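Local coordinates for protein RTX toxin RtxA (Vibrio vulnificus MO6-24/O, PDB 6IMP) that forms an alpha/beta hydrolase effector domain of a MARTX toxin and probably acts as a hydrolase during infection, at residues V239-K248 with L268-Y277. Sequence-based numbering, arbitrary orientation.
Sequences VEKNLKGLPK and LRAKLAIAGY
The carbonyl oxygen of Ala275 accepts a hydrogen bond from Lys248, whose NZ lies 3.2 Å from Ala275 O, in the carbonyl plane and at a C=O...N angle of 154°. Lysine suits this place because its long chain does two jobs: chi1 (-61°) sets CG beside the backbone N and against the Tyr277 ring, CD follows over one face, offset toward the rim, and a bend at chi3 belongs to the path that brings the ammonium to Ala275. The ammonium lies 5.3 Å from the centre of that ring, at most a weak cation-pi attraction. Lys248 O also receives a CA-H...O contact from Tyr277 CA at 3.4 Å. A Schellman motif ends helix 260-274 here, with Tyr277 N bonded to Leu272 O and Gly276 N to Ala273 O; Gly276 takes the positive phi (93°) that glycine tolerates readily. In the alpha/beta hydrolase fold, the contact joins the chain just before strand 252-256, helix 239-243 and the type II turn Leu243-Leu246, to the helix after it; Gly245 again supplies positive phi. Tyrosine's long flat ring reaches from the helix end to this turn, its buried OH beside Leu243 O and 3.8 Å from Lys244 CA, with Leu246 O near the plane at the ring edge. Toward the N-terminal ends of both segments the filling is aliphatic: Leu243 CD1 meets Leu272 CD1 at 3.7 Å, crossing at about a right angle, and Leu268 CD2 sits 3.7 Å from Val239 CB, touching both its methyls. Ile252 and Pro208 extend this apolar layer. At the margin, both Glu240 carboxylate oxygens rest on Lys271 CD, the chains crossing almost perpendicularly, while OE1 stays 4.2 Å from Lys271 NZ, beyond a salt bridge.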
ATOM      1  N   VAL A 239       4.992  -3.188  11.032  1.00 80.67           N
ATOM      2  CA  VAL A 239       3.566  -2.860  11.244  1.00 83.97           C
ATOM      3  C   VAL A 239       3.328  -2.427  12.691  1.00 83.50           C
ATOM      4  O   VAL A 239       2.679  -1.412  12.950  1.00 70.80           O
ATOM      5  CB  VAL A 239       2.649  -4.073  10.943  1.00 83.51           C
ATOM      6  CG1 VAL A 239       1.207  -3.785  11.347  1.00 81.36           C
ATOM      7  CG2 VAL A 239       2.712  -4.446   9.474  1.00 79.82           C
ATOM      8  N   GLU A 240       3.827  -3.254  13.610  1.00 89.22           N
ATOM      9  CA  GLU A 240       3.830  -2.988  15.057  1.00 94.09           C
ATOM     10  C   GLU A 240       4.339  -1.577  15.382  1.00 94.24           C
ATOM     11  O   GLU A 240       3.614  -0.762  15.980  1.00 84.91           O
ATOM     12  CB  GLU A 240       4.713  -4.035  15.759  1.00 97.35           C
ATOM     13  CG  GLU A 240       4.188  -4.543  17.096  1.00101.76           C
ATOM     14  CD  GLU A 240       4.952  -5.763  17.595  1.00104.50           C
ATOM     15  OE1 GLU A 240       5.405  -6.577  16.754  1.00105.73           O
ATOM     16  OE2 GLU A 240       5.097  -5.913  18.830  1.00 99.91           O
ATOM     17  N   LYS A 241       5.573  -1.297  14.955  1.00 85.64           N
ATOM     18  CA  LYS A 241       6.236  -0.012  15.205  1.00 87.52           C
ATOM     19  C   LYS A 241       5.448   1.155  14.602  1.00 89.93           C
ATOM     20  O   LYS A 241       5.204   2.163  15.272  1.00 94.26           O
ATOM     21  CB  LYS A 241       7.658  -0.041  14.637  1.00 91.82           C
ATOM     22  CG  LYS A 241       8.487   1.223  14.864  1.00 99.20           C
ATOM     23  CD  LYS A 241       9.979   0.931  14.696  1.00105.43           C
ATOM     24  CE  LYS A 241      10.747   2.091  14.081  1.00107.75           C
ATOM     25  NZ  LYS A 241      10.719   3.305  14.943  1.00109.29           N
ATOM     26  N   ASN A 242       5.024   0.993  13.350  1.00 82.77           N
ATOM     27  CA  ASN A 242       4.249   2.018  12.656  1.00 78.41           C
ATOM     28  C   ASN A 242       2.818   2.196  13.229  1.00 86.52           C
ATOM     29  O   ASN A 242       2.127   3.162  12.888  1.00 88.77           O
ATOM     30  CB  ASN A 242       4.146   1.685  11.162  1.00 75.13           C
ATOM     31  CG  ASN A 242       5.484   1.723  10.440  1.00 74.01           C
ATOM     32  OD1 ASN A 242       6.534   1.374  10.992  1.00 76.32           O
ATOM     33  ND2 ASN A 242       5.437   2.095   9.171  1.00 73.15           N
ATOM     34  N   LEU A 243       2.359   1.252  14.053  1.00 83.24           N
ATOM     35  CA  LEU A 243       0.991   1.313  14.614  1.00 80.87           C
ATOM     36  C   LEU A 243       0.927   2.025  15.964  1.00 90.14           C
ATOM     37  O   LEU A 243      -0.157   2.455  16.388  1.00 81.27           O
ATOM     38  CB  LEU A 243       0.401  -0.094  14.767  1.00 75.79           C
ATOM     39  CG  LEU A 243      -0.414  -0.662  13.607  1.00 75.04           C
ATOM     40  CD1 LEU A 243      -0.865  -2.085  13.936  1.00 78.09           C
ATOM     41  CD2 LEU A 243      -1.617   0.216  13.297  1.00 71.95           C
ATOM     42  N   LYS A 244       2.077   2.112  16.644  1.00 94.49           N
ATOM     43  CA  LYS A 244       2.159   2.650  18.009  1.00 86.38           C
ATOM     44  C   LYS A 244       1.689   4.086  18.051  1.00 79.13           C
ATOM     45  O   LYS A 244       2.288   4.948  17.434  1.00 74.73           O
ATOM     46  CB  LYS A 244       3.592   2.601  18.534  1.00 89.56           C
ATOM     47  CG  LYS A 244       4.090   1.206  18.855  1.00105.02           C
ATOM     48  CD  LYS A 244       5.440   1.232  19.568  1.00112.59           C
ATOM     49  CE  LYS A 244       5.306   1.524  21.060  1.00113.28           C
ATOM     50  NZ  LYS A 244       6.130   0.591  21.886  1.00114.55           N
ATOM     51  N   GLY A 245       0.620   4.336  18.794  1.00 76.15           N
ATOM     52  CA  GLY A 245       0.102   5.682  18.957  1.00 78.62           C
ATOM     53  C   GLY A 245      -1.116   5.855  18.099  1.00 89.12           C
ATOM     54  O   GLY A 245      -1.715   6.938  18.053  1.00 93.59           O
ATOM     55  N   LEU A 246      -1.473   4.786  17.388  1.00 96.95           N
ATOM     56  CA  LEU A 246      -2.811   4.658  16.866  1.00 93.66           C
ATOM     57  C   LEU A 246      -3.739   4.396  18.046  1.00 97.44           C
ATOM     58  O   LEU A 246      -3.419   3.560  18.903  1.00 91.03           O
ATOM     59  CB  LEU A 246      -2.913   3.517  15.856  1.00 81.23           C
ATOM     60  CG  LEU A 246      -4.232   3.520  15.082  1.00 82.87           C
ATOM     61  CD1 LEU A 246      -4.336   4.726  14.156  1.00 87.67           C
ATOM     62  CD2 LEU A 246      -4.381   2.230  14.295  1.00 88.60           C
ATOM     63  N   PRO A 247      -4.861   5.147  18.125  1.00 97.14           N
ATOM     64  CA  PRO A 247      -5.973   4.763  18.988  1.00 95.47           C
ATOM     65  C   PRO A 247      -6.314   3.275  18.854  1.00103.99           C
ATOM     66  O   PRO A 247      -6.691   2.822  17.770  1.00111.71           O
ATOM     67  CB  PRO A 247      -7.138   5.642  18.479  1.00 93.71           C
ATOM     68  CG  PRO A 247      -6.576   6.506  17.383  1.00 91.55           C
ATOM     69  CD  PRO A 247      -5.091   6.474  17.535  1.00 91.54           C
ATOM     70  N   LYS A 248      -6.192   2.531  19.952  1.00105.62           N
ATOM     71  CA  LYS A 248      -6.243   1.063  19.908  1.00103.58           C
ATOM     72  C   LYS A 248      -7.656   0.504  19.685  1.00106.66           C
ATOM     73  O   LYS A 248      -7.831  -0.700  19.502  1.00115.83           O
ATOM     74  CB  LYS A 248      -5.627   0.479  21.174  1.00 97.89           C
ATOM     75  CG  LYS A 248      -4.165   0.863  21.361  1.00 96.20           C
ATOM     76  CD  LYS A 248      -3.436  -0.096  22.293  1.00 98.11           C
ATOM     77  CE  LYS A 248      -2.375   0.619  23.119  1.00109.35           C
ATOM     78  NZ  LYS A 248      -1.266  -0.288  23.536  1.00107.62           N
ATOM     79  N   LEU A 268       2.146 -11.704  14.293  1.00 86.19           N
ATOM     80  CA  LEU A 268       1.780 -10.297  14.371  1.00 78.85           C
ATOM     81  C   LEU A 268       0.372 -10.153  14.911  1.00 83.92           C
ATOM     82  O   LEU A 268       0.148  -9.431  15.878  1.00 88.65           O
ATOM     83  CB  LEU A 268       1.885  -9.645  12.996  1.00 77.30           C
ATOM     84  CG  LEU A 268       1.479  -8.172  12.865  1.00 81.57           C
ATOM     85  CD1 LEU A 268       2.133  -7.303  13.928  1.00 83.98           C
ATOM     86  CD2 LEU A 268       1.822  -7.654  11.473  1.00 80.06           C
ATOM     87  N   ARG A 269      -0.564 -10.882  14.307  1.00 91.63           N
ATOM     88  CA  ARG A 269      -1.969 -10.866  14.737  1.00 97.60           C
ATOM     89  C   ARG A 269      -2.088 -11.054  16.243  1.00101.88           C
ATOM     90  O   ARG A 269      -2.816 -10.316  16.919  1.00 89.35           O
ATOM     91  CB  ARG A 269      -2.776 -11.957  14.021  1.00100.70           C
ATOM     92  CG  ARG A 269      -4.012 -12.429  14.784  1.00 99.92           C
ATOM     93  CD  ARG A 269      -4.956 -13.203  13.888  1.00 99.27           C
ATOM     94  NE  ARG A 269      -5.780 -12.294  13.101  1.00 97.53           N
ATOM     95  CZ  ARG A 269      -5.899 -12.296  11.773  1.00 87.95           C
ATOM     96  NH1 ARG A 269      -6.671 -11.392  11.202  1.00 86.06           N
ATOM     97  NH2 ARG A 269      -5.272 -13.187  11.015  1.00 84.86           N
ATOM     98  N   ALA A 270      -1.398 -12.070  16.754  1.00105.09           N
ATOM     99  CA  ALA A 270      -1.356 -12.315  18.187  1.00110.12           C
ATOM    100  C   ALA A 270      -0.881 -11.058  18.922  1.00106.79           C
ATOM    101  O   ALA A 270      -1.674 -10.407  19.604  1.00109.58           O
ATOM    102  CB  ALA A 270      -0.467 -13.511  18.506  1.00118.75           C
ATOM    103  N   LYS A 271       0.371 -10.661  18.699  1.00 95.57           N
ATOM    104  CA  LYS A 271       0.927  -9.452  19.341  1.00 90.66           C
ATOM    105  C   LYS A 271      -0.058  -8.268  19.356  1.00 81.15           C
ATOM    106  O   LYS A 271      -0.050  -7.462  20.286  1.00 81.24           O
ATOM    107  CB  LYS A 271       2.229  -9.011  18.660  1.00 87.23           C
ATOM    108  CG  LYS A 271       3.347 -10.038  18.711  1.00 96.52           C
ATOM    109  CD  LYS A 271       4.725  -9.390  18.766  1.00109.09           C
ATOM    110  CE  LYS A 271       5.814 -10.421  19.040  1.00116.77           C
ATOM    111  NZ  LYS A 271       7.061 -10.160  18.267  1.00125.08           N
ATOM    112  N   LEU A 272      -0.883  -8.157  18.322  1.00 74.29           N
ATOM    113  CA  LEU A 272      -1.740  -6.987  18.164  1.00 88.12           C
ATOM    114  C   LEU A 272      -3.019  -7.085  19.028  1.00 98.86           C
ATOM    115  O   LEU A 272      -3.410  -6.111  19.677  1.00 88.49           O
ATOM    116  CB  LEU A 272      -2.069  -6.736  16.676  1.00 79.83           C
ATOM    117  CG  LEU A 272      -0.940  -6.300  15.712  1.00 76.22           C
ATOM    118  CD1 LEU A 272      -1.516  -5.682  14.447  1.00 71.60           C
ATOM    119  CD2 LEU A 272       0.033  -5.308  16.334  1.00 82.20           C
ATOM    120  N   ALA A 273      -3.652  -8.261  19.042  1.00115.11           N
ATOM    121  CA  ALA A 273      -4.780  -8.531  19.960  1.00105.52           C
ATOM    122  C   ALA A 273      -4.320  -8.354  21.403  1.00106.13           C
ATOM    123  O   ALA A 273      -4.995  -7.715  22.226  1.00 95.98           O
ATOM    124  CB  ALA A 273      -5.309  -9.945  19.755  1.00 90.13           C
ATOM    125  N   ILE A 274      -3.141  -8.908  21.671  1.00101.93           N
ATOM    126  CA  ILE A 274      -2.514  -8.890  22.987  1.00103.55           C
ATOM    127  C   ILE A 274      -2.350  -7.468  23.512  1.00104.66           C
ATOM    128  O   ILE A 274      -2.624  -7.201  24.676  1.00111.48           O
ATOM    129  CB  ILE A 274      -1.131  -9.574  22.942  1.00101.70           C
ATOM    130  CG1 ILE A 274      -1.293 -11.086  22.739  1.00107.17           C
ATOM    131  CG2 ILE A 274      -0.356  -9.307  24.220  1.00101.91           C
ATOM    132  CD1 ILE A 274      -0.004 -11.798  22.377  1.00109.35           C
ATOM    133  N   ALA A 275      -1.912  -6.562  22.644  1.00108.23           N
ATOM    134  CA  ALA A 275      -1.671  -5.170  23.034  1.00103.53           C
ATOM    135  C   ALA A 275      -2.939  -4.302  22.991  1.00100.42           C
ATOM    136  O   ALA A 275      -2.863  -3.084  23.127  1.00 97.34           O
ATOM    137  CB  ALA A 275      -0.588  -4.567  22.158  1.00106.53           C
ATOM    138  N   GLY A 276      -4.096  -4.927  22.784  1.00102.44           N
ATOM    139  CA  GLY A 276      -5.383  -4.254  22.954  1.00101.67           C
ATOM    140  C   GLY A 276      -5.944  -3.634  21.686  1.00103.90           C
ATOM    141  O   GLY A 276      -7.011  -3.015  21.724  1.00101.82           O
ATOM    142  N   TYR A 277      -5.233  -3.794  20.565  1.00107.81           N
ATOM    143  CA  TYR A 277      -5.705  -3.280  19.274  1.00102.63           C
ATOM    144  C   TYR A 277      -6.967  -4.033  18.863  1.00 97.56           C
ATOM    145  O   TYR A 277      -7.038  -5.258  18.968  1.00105.25           O
ATOM    146  CB  TYR A 277      -4.644  -3.427  18.171  1.00 97.98           C
ATOM    147  CG  TYR A 277      -3.358  -2.623  18.375  1.00107.71           C
ATOM    148  CD1 TYR A 277      -3.329  -1.228  18.200  1.00102.29           C
ATOM    149  CD2 TYR A 277      -2.151  -3.269  18.677  1.00105.22           C
ATOM    150  CE1 TYR A 277      -2.143  -0.503  18.363  1.00 98.91           C
ATOM    151  CE2 TYR A 277      -0.965  -2.556  18.840  1.00104.14           C
ATOM    152  CZ  TYR A 277      -0.958  -1.178  18.684  1.00103.47           C
ATOM    153  OH  TYR A 277       0.233  -0.491  18.833  1.00 92.65           O
TER